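Local coordinates for RNA-binding protein RO60 (Deinococcus radiodurans, PDB 2NVO) that binds several small RNAs that accumulate during recovery from ultraviolet irradiation and contributes to the bacterium's resistance to it, at residues Thr387-Arg401 / Ile420-Gln434. Sequence-based numbering, arbitrary orientation.
Sequences TPNMAAAAMSLIALR and ITPRDTLESAMQKAQ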
loop_
_atom_site.group_PDB
_atom_site.type_symbol
_atom_site.label_atom_id
_atom_site.label_comp_id
_atom_site.label_asym_id
_atom_site.label_seq_id
_atom_site.Cartn_x
_atom_site.Cartn_y
_atom_site.Cartn_z
ATOM N N THR A 387 14.181 -11.861 4.791
ATOM C CA THR A 387 14.537 -11.798 6.214
ATOM C C THR A 387 14.579 -10.361 6.727
ATOM O O THR A 387 14.768 -9.439 5.962
ATOM C CB THR A 387 15.876 -12.462 6.487
ATOM O OG1 THR A 387 16.938 -11.733 5.854
ATOM C CG2 THR A 387 15.863 -13.920 5.994
ATOM N N PRO A 388 14.342 -10.168 8.030
ATOM C CA PRO A 388 14.496 -8.807 8.549
ATOM C C PRO A 388 15.874 -8.227 8.188
ATOM O O PRO A 388 15.958 -7.046 7.868
ATOM C CB PRO A 388 14.337 -8.989 10.061
ATOM C CG PRO A 388 13.383 -10.195 10.177
ATOM C CD PRO A 388 13.800 -11.105 9.030
ATOM N N ASN A 389 16.916 -9.056 8.208
ATOM C CA ASN A 389 18.272 -8.630 7.867
ATOM C C ASN A 389 18.328 -8.144 6.410
ATOM O O ASN A 389 18.835 -7.072 6.137
ATOM C CB ASN A 389 19.277 -9.773 8.121
ATOM C CG ASN A 389 20.638 -9.540 7.477
ATOM O OD1 ASN A 389 21.349 -8.561 7.779
ATOM N ND2 ASN A 389 21.039 -10.475 6.623
ATOM N N MET A 390 17.737 -8.912 5.504
ATOM C CA MET A 390 17.666 -8.513 4.101
ATOM C C MET A 390 16.875 -7.213 3.926
ATOM O O MET A 390 17.299 -6.311 3.196
ATOM C CB MET A 390 17.065 -9.639 3.258
ATOM C CG MET A 390 17.109 -9.377 1.759
ATOM S SD MET A 390 16.269 -10.655 0.803
ATOM C CE MET A 390 17.253 -12.099 1.203
ATOM N N ALA A 391 15.720 -7.120 4.582
ATOM C CA ALA A 391 14.878 -5.933 4.458
ATOM C C ALA A 391 15.602 -4.675 4.947
ATOM O O ALA A 391 15.569 -3.629 4.277
ATOM C CB ALA A 391 13.553 -6.111 5.201
ATOM N N ALA A 392 16.222 -4.770 6.121
ATOM C CA ALA A 392 16.951 -3.662 6.717
ATOM C C ALA A 392 18.173 -3.236 5.868
ATOM O O ALA A 392 18.493 -2.034 5.766
ATOM C CB ALA A 392 17.376 -4.012 8.154
ATOM N N ALA A 393 18.855 -4.222 5.285
ATOM C CA ALA A 393 19.978 -3.946 4.393
ATOM C C ALA A 393 19.524 -3.249 3.133
ATOM O O ALA A 393 20.212 -2.325 2.648
ATOM C CB ALA A 393 20.759 -5.226 4.054
ATOM N N ALA A 394 18.383 -3.688 2.592
ATOM C CA ALA A 394 17.764 -3.045 1.432
ATOM C C ALA A 394 17.427 -1.573 1.735
ATOM O O ALA A 394 17.781 -0.665 0.958
ATOM C CB ALA A 394 16.488 -3.820 0.987
ATOM N N MET A 395 16.774 -1.337 2.879
ATOM C CA MET A 395 16.379 0.013 3.274
ATOM C C MET A 395 17.601 0.900 3.560
ATOM O O MET A 395 17.560 2.103 3.336
ATOM C CB MET A 395 15.450 -0.012 4.496
ATOM C CG MET A 395 14.057 -0.631 4.220
ATOM S SD MET A 395 13.158 0.173 2.865
ATOM C CE MET A 395 12.874 1.802 3.516
ATOM N N SER A 396 18.674 0.301 4.060
ATOM C CA SER A 396 19.929 1.024 4.310
ATOM C C SER A 396 20.532 1.501 2.991
ATOM O O SER A 396 20.879 2.676 2.844
ATOM C CB SER A 396 20.938 0.130 5.024
ATOM O OG SER A 396 20.547 -0.118 6.369
ATOM N N LEU A 397 20.623 0.590 2.024
ATOM C CA LEU A 397 21.104 0.945 0.690
ATOM C C LEU A 397 20.283 2.077 0.076
ATOM O O LEU A 397 20.846 3.043 -0.489
ATOM C CB LEU A 397 21.109 -0.259 -0.231
ATOM C CG LEU A 397 22.181 -1.287 0.099
ATOM C CD1 LEU A 397 22.001 -2.471 -0.824
ATOM C CD2 LEU A 397 23.609 -0.664 -0.027
ATOM N N ILE A 398 18.967 1.967 0.191
ATOM C CA ILE A 398 18.069 3.042 -0.250
ATOM C C ILE A 398 18.385 4.396 0.375
ATOM O O ILE A 398 18.501 5.397 -0.343
ATOM C CB ILE A 398 16.590 2.694 -0.009
ATOM C CG1 ILE A 398 16.163 1.587 -0.972
ATOM C CG2 ILE A 398 15.715 3.924 -0.216
ATOM C CD1 ILE A 398 14.702 1.123 -0.832
ATOM N N ALA A 399 18.496 4.440 1.704
ATOM C CA ALA A 399 18.855 5.677 2.399
ATOM C C ALA A 399 20.211 6.209 1.926
ATOM O O ALA A 399 20.323 7.371 1.520
ATOM C CB ALA A 399 18.857 5.480 3.900
ATOM N N LEU A 400 21.226 5.347 1.962
ATOM C CA LEU A 400 22.569 5.725 1.550
ATOM C C LEU A 400 22.608 6.313 0.142
ATOM O O LEU A 400 23.330 7.269 -0.108
ATOM C CB LEU A 400 23.525 4.544 1.692
ATOM C CG LEU A 400 23.841 4.255 3.165
ATOM C CD1 LEU A 400 24.344 2.840 3.376
ATOM C CD2 LEU A 400 24.833 5.283 3.732
ATOM N N ARG A 401 21.803 5.765 -0.758
ATOM C CA ARG A 401 21.808 6.196 -2.147
ATOM C C ARG A 401 20.869 7.371 -2.461
ATOM O O ARG A 401 21.005 7.985 -3.509
ATOM C CB ARG A 401 21.503 5.012 -3.083
ATOM C CG ARG A 401 22.635 3.987 -3.133
ATOM C CD ARG A 401 22.408 2.883 -4.170
ATOM N NE ARG A 401 23.344 1.778 -3.936
ATOM C CZ ARG A 401 23.166 0.519 -4.327
ATOM N NH1 ARG A 401 22.075 0.176 -5.000
ATOM N NH2 ARG A 401 24.079 -0.408 -4.032
ATOM N N ILE A 420 28.471 0.185 5.863
ATOM C CA ILE A 420 27.754 -0.002 4.614
ATOM C C ILE A 420 27.806 1.281 3.799
ATOM O O ILE A 420 27.594 2.365 4.325
ATOM C CB ILE A 420 26.288 -0.389 4.841
ATOM C CG1 ILE A 420 26.216 -1.712 5.606
ATOM C CG2 ILE A 420 25.564 -0.515 3.511
ATOM C CD1 ILE A 420 24.936 -1.892 6.380
ATOM N N THR A 421 28.072 1.155 2.504
ATOM C CA THR A 421 28.122 2.330 1.632
ATOM C C THR A 421 27.270 2.115 0.397
ATOM O O THR A 421 26.796 0.991 0.146
ATOM C CB THR A 421 29.572 2.647 1.199
ATOM O OG1 THR A 421 29.950 1.779 0.130
ATOM C CG2 THR A 421 30.524 2.459 2.368
ATOM N N PRO A 422 27.071 3.189 -0.386
ATOM C CA PRO A 422 26.285 3.121 -1.610
ATOM C C PRO A 422 26.927 2.183 -2.618
ATOM O O PRO A 422 26.268 1.798 -3.586
ATOM C CB PRO A 422 26.318 4.560 -2.132
ATOM C CG PRO A 422 26.761 5.392 -0.988
ATOM C CD PRO A 422 27.659 4.530 -0.198
ATOM N N ARG A 423 28.179 1.802 -2.392
ATOM C CA ARG A 423 28.863 0.872 -3.291
ATOM C C ARG A 423 28.572 -0.588 -2.965
ATOM O O ARG A 423 28.869 -1.483 -3.754
ATOM C CB ARG A 423 30.373 1.123 -3.294
ATOM C CG ARG A 423 30.790 2.268 -4.214
ATOM C CD ARG A 423 32.138 2.864 -3.835
ATOM N NE ARG A 423 32.021 3.750 -2.682
ATOM C CZ ARG A 423 32.458 3.445 -1.468
ATOM N NH1 ARG A 423 33.049 2.272 -1.258
ATOM N NH2 ARG A 423 32.304 4.307 -0.473
ATOM N N ASP A 424 27.999 -0.830 -1.797
ATOM C CA ASP A 424 27.685 -2.189 -1.384
ATOM C C ASP A 424 26.580 -2.777 -2.255
ATOM O O ASP A 424 25.796 -2.055 -2.866
ATOM C CB ASP A 424 27.252 -2.206 0.094
ATOM C CG ASP A 424 28.425 -2.326 1.054
ATOM O OD1 ASP A 424 29.031 -3.411 1.141
ATOM O OD2 ASP A 424 28.736 -1.342 1.754
ATOM N N THR A 425 26.536 -4.100 -2.325
ATOM C CA THR A 425 25.372 -4.791 -2.858
ATOM C C THR A 425 24.445 -5.177 -1.699
ATOM O O THR A 425 24.809 -5.058 -0.537
ATOM C CB THR A 425 25.769 -6.102 -3.495
ATOM O OG1 THR A 425 26.589 -6.827 -2.575
ATOM C CG2 THR A 425 26.525 -5.870 -4.798
ATOM N N LEU A 426 23.261 -5.669 -2.040
ATOM C CA LEU A 426 22.320 -6.151 -1.041
ATOM C C LEU A 426 23.013 -7.217 -0.209
ATOM O O LEU A 426 22.961 -7.208 1.010
ATOM C CB LEU A 426 21.079 -6.725 -1.728
ATOM C CG LEU A 426 20.034 -7.296 -0.758
ATOM C CD1 LEU A 426 19.624 -6.228 0.292
ATOM C CD2 LEU A 426 18.823 -7.834 -1.505
ATOM N N GLU A 427 23.686 -8.132 -0.887
ATOM C CA GLU A 427 24.396 -9.222 -0.221
ATOM C C GLU A 427 25.533 -8.762 0.711
ATOM O O GLU A 427 25.650 -9.250 1.822
ATOM C CB GLU A 427 24.920 -10.217 -1.266
ATOM C CG GLU A 427 24.006 -10.368 -2.505
ATOM C CD GLU A 427 24.191 -9.239 -3.537
ATOM O OE1 GLU A 427 25.331 -9.022 -4.025
ATOM O OE2 GLU A 427 23.195 -8.583 -3.877
ATOM N N SER A 428 26.356 -7.802 0.282
ATOM C CA SER A 428 27.452 -7.366 1.143
ATOM C C SER A 428 26.946 -6.525 2.326
ATOM O O SER A 428 27.487 -6.598 3.425
ATOM C CB SER A 428 28.563 -6.646 0.343
ATOM O OG SER A 428 28.086 -5.465 -0.275
ATOM N N ALA A 429 25.903 -5.734 2.101
ATOM C CA ALA A 429 25.268 -4.974 3.183
ATOM C C ALA A 429 24.648 -5.923 4.224
ATOM O O ALA A 429 24.740 -5.692 5.416
ATOM C CB ALA A 429 24.202 -4.058 2.625
ATOM N N MET A 430 23.998 -6.981 3.752
ATOM C CA MET A 430 23.419 -7.963 4.664
ATOM C C MET A 430 24.472 -8.517 5.620
ATOM O O MET A 430 24.232 -8.637 6.819
ATOM C CB MET A 430 22.752 -9.105 3.876
ATOM C CG MET A 430 21.384 -8.740 3.315
ATOM S SD MET A 430 20.713 -10.046 2.275
ATOM C CE MET A 430 20.546 -11.367 3.480
ATOM N N GLN A 431 25.644 -8.857 5.089
ATOM C CA GLN A 431 26.717 -9.404 5.918
ATOM C C GLN A 431 27.288 -8.385 6.905
ATOM O O GLN A 431 27.574 -8.723 8.053
ATOM C CB GLN A 431 27.835 -9.988 5.048
ATOM C CG GLN A 431 27.423 -11.227 4.265
ATOM C CD GLN A 431 28.386 -11.553 3.130
ATOM O OE1 GLN A 431 28.334 -12.642 2.553
ATOM N NE2 GLN A 431 29.266 -10.598 2.794
ATOM N N LYS A 432 27.442 -7.135 6.467
ATOM C CA LYS A 432 27.881 -6.080 7.372
ATOM C C LYS A 432 26.881 -5.849 8.485
ATOM O O LYS A 432 27.233 -5.321 9.526
ATOM C CB LYS A 432 28.138 -4.769 6.608
ATOM C CG LYS A 432 29.402 -4.824 5.759
ATOM C CD LYS A 432 29.606 -3.534 4.936
ATOM C CE LYS A 432 30.886 -3.637 4.093
ATOM N NZ LYS A 432 30.903 -2.586 3.059
ATOM N N ALA A 433 25.630 -6.265 8.258
ATOM C CA ALA A 433 24.558 -6.111 9.227
ATOM C C ALA A 433 24.299 -7.406 10.013
ATOM O O ALA A 433 23.179 -7.672 10.429
ATOM C CB ALA A 433 23.288 -5.683 8.527
ATOM N N GLN A 434 25.342 -8.202 10.192
ATOM C CA GLN A 434 25.267 -9.412 11.009
ATOM C C GLN A 434 26.529 -9.497 11.853
ATOM O O GLN A 434 27.643 -9.327 11.362
ATOM C CB GLN A 434 25.081 -10.671 10.136
ATOM C CG GLN A 434 23.599 -10.938 9.799
ATOM C CD GLN A 434 22.776 -11.187 11.060
ATOM O OE1 GLN A 434 21.904 -10.384 11.452
ATOM N NE2 GLN A 434 23.078 -12.283 11.724
#
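A chi1 of 179° turns the Leu-426 branch beside its own carbonyl carbon and sets CD1 against the backbone of helix 388-401, 3.6 Å from Ala-394 N. Met-430 runs straight to SD, which lies 3.7 Å from Met-390 CG, then bends at chi3 to bring CE near Met-390 CB. Between them Ala-393 CB packs 3.6 Å from Met-430 CG and also against Ala-429 CB. With small residues at this crossing, helices 388-401 and 426-432 approach to 8.6 Å at 113°. Leu-397 forks over the incoming loop: CD1 lies at the start of helix 426-432, while CD2 rests 3.6 Å from Thr-421 O. The Leu-400 and Ile-420 side chains cross at about a right angle, with Leu-400 CD1 3.6 Å from Ile-420 CG2. Beyond, Arg-401, extended from CG to NE, donates NE to Pro-422 O (2.9 Å, N-H...O 141°), in the carbonyl plane on a lone pair; a weak NH2 bond joins the same oxygen. Asp-424, whose carboxylate takes Thr-421 N, Ser-428 OG and Lys-432 NZ, braces that turn. In this VWFA-like domain, the Gln-434 side chain ends about 8 Å from the calcium ion; apolar contacts probably set the helix spacing, and arginine-to-carbonyl bonding ties down the loop.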